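Local coordinates for conserved protein O27018 (PDB 3BEY) that is of unknown function but belongs to the carboxymuconolactone decarboxylase family of the AhpD-like clan, so it may have peroxiredoxin activity, at residues L71-A74 with A75-A79. Residues are numbered along the deposited sequence; the frame is centred on the assembly and turned at random.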
ATOM      1  N   LEU D  71      -2.464  21.219   9.589  1.00 32.43           N
ATOM      2  CA  LEU D  71      -2.772  20.119   8.702  1.00 31.16           C
ATOM      3  C   LEU D  71      -1.506  19.623   7.994  1.00 31.77           C
ATOM      4  O   LEU D  71      -1.305  18.415   7.829  1.00 30.19           O
ATOM      5  CB  LEU D  71      -3.810  20.581   7.684  1.00 31.39           C
ATOM      6  CG  LEU D  71      -5.128  19.816   7.611  1.00 33.22           C
ATOM      7  CD1 LEU D  71      -5.659  19.507   9.007  1.00 32.06           C
ATOM      8  CD2 LEU D  71      -6.126  20.648   6.817  1.00 35.34           C
ATOM      9  N   ALA D  72      -0.648  20.556   7.583  1.00 31.51           N
ATOM     10  CA  ALA D  72       0.587  20.194   6.899  1.00 30.05           C
ATOM     11  C   ALA D  72       1.504  19.405   7.826  1.00 30.74           C
ATOM     12  O   ALA D  72       2.291  18.576   7.371  1.00 30.70           O
ATOM     13  CB  ALA D  72       1.300  21.437   6.398  1.00 30.45           C
ATOM     14  N   GLU D  73       1.402  19.677   9.126  1.00 30.71           N
ATOM     15  CA  GLU D  73       2.208  18.990  10.132  1.00 30.74           C
ATOM     16  C   GLU D  73       1.680  17.578  10.314  1.00 29.53           C
ATOM     17  O   GLU D  73       2.447  16.651  10.561  1.00 31.46           O
ATOM     18  CB  GLU D  73       2.150  19.746  11.460  1.00 31.60           C
ATOM     19  CG  GLU D  73       2.655  18.965  12.674  1.00 33.33           C
ATOM     20  CD  GLU D  73       4.111  18.530  12.556  1.00 35.08           C
ATOM     21  OE1 GLU D  73       4.780  18.891  11.559  1.00 34.89           O
ATOM     22  OE2 GLU D  73       4.580  17.820  13.472  1.00 33.42           O
ATOM     23  N   ALA D  74       0.365  17.428  10.197  1.00 28.58           N
ATOM     24  CA  ALA D  74      -0.277  16.132  10.318  1.00 27.28           C
ATOM     25  C   ALA D  74       0.238  15.254   9.187  1.00 27.23           C
ATOM     26  O   ALA D  74       0.567  14.094   9.395  1.00 27.06           O
ATOM     27  CB  ALA D  74      -1.792  16.281  10.217  1.00 26.52           C
ATOM     28  N   ALA D  75       0.305  15.819   7.986  1.00 26.57           N
ATOM     29  CA  ALA D  75       0.796  15.082   6.826  1.00 26.16           C
ATOM     30  C   ALA D  75       2.267  14.741   7.013  1.00 25.00           C
ATOM     31  O   ALA D  75       2.693  13.616   6.743  1.00 25.65           O
ATOM     32  CB  ALA D  75       0.611  15.907   5.550  1.00 25.68           C
ATOM     33  N   ALA D  76       3.036  15.724   7.469  1.00 23.39           N
ATOM     34  CA  ALA D  76       4.463  15.552   7.708  1.00 22.31           C
ATOM     35  C   ALA D  76       4.737  14.322   8.575  1.00 21.06           C
ATOM     36  O   ALA D  76       5.736  13.626   8.378  1.00 19.37           O
ATOM     37  CB  ALA D  76       5.028  16.791   8.377  1.00 23.88           C
ATOM     38  N   VAL D  77       3.860  14.066   9.541  1.00 18.17           N
ATOM     39  CA  VAL D  77       4.024  12.908  10.409  1.00 19.02           C
ATOM     40  C   VAL D  77       3.703  11.638   9.611  1.00 20.43           C
ATOM     41  O   VAL D  77       4.302  10.583   9.838  1.00 20.10           O
ATOM     42  CB  VAL D  77       3.095  12.995  11.650  1.00 18.09           C
ATOM     43  CG1 VAL D  77       3.231  11.733  12.497  1.00 19.07           C
ATOM     44  CG2 VAL D  77       3.453  14.221  12.482  1.00 17.03           C
ATOM     45  N   ALA D  78       2.752  11.743   8.683  1.00 19.23           N
ATOM     46  CA  ALA D  78       2.392  10.601   7.857  1.00 21.00           C
ATOM     47  C   ALA D  78       3.610  10.232   7.019  1.00 21.51           C
ATOM     48  O   ALA D  78       3.919   9.055   6.840  1.00 21.82           O
ATOM     49  CB  ALA D  78       1.213  10.944   6.941  1.00 20.41           C
ATOM     50  N   ALA D  79       4.293  11.256   6.513  1.00 21.32           N
ATOM     51  CA  ALA D  79       5.477  11.080   5.684  1.00 21.03           C
ATOM     52  C   ALA D  79       6.601  10.413   6.476  1.00 20.95           C
ATOM     53  O   ALA D  79       7.286   9.519   5.977  1.00 19.12           O
ATOM     54  CB  ALA D  79       5.933  12.431   5.161  1.00 20.70           C
TER
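Glu73 and Val77, one turn apart on the alpha-helix 68-90 of this all-helical AhpD-like chain, bring their side chains together above an i to i+4 backbone bond. From CB the glutamate runs out with CG anti to the backbone N (chi1 165°), and a bend at chi2 (60°) folds the carboxylate forward along the helix over the next turn. Its two oxygens then part: OE1 lies 3.8 Å from CB of Ala76, while OE2 lies 3.9 Å from CG2 of Val77. Both are van der Waals contacts with methyl groups. The glutamate is buried, and Glu29 of a second subunit and Leu12 of a fourth also pack on it.

Beneath the side chains the helix is regular. The N-H of Ala76 reaches O of Ala72 at 2.9 Å, and that of Val77 reaches O of Glu73 at 3.1 Å. A longer bond of 3.3 Å joins Ala78 N to Ala74 O, which also receives a weak second one from Val77 N.

Alanine suits the other positions because the helix is covered on several sides. Ala74 and Ala78 rest on helix 34-47 of their own chain and also meet a second subunit; Ala72 and Ala75 pack on a third, and Ala72 and Ala76 on Leu12 of the fourth. A single methyl at each point is consistent with close packing of these helices. Leu71, which is larger, touches both helix 34-47 and helix 51-62. Val77 packs on Ser41 of the second subunit, and its beta-branching sets CG2 beside the backbone N, 3.3 Å from O of Glu73.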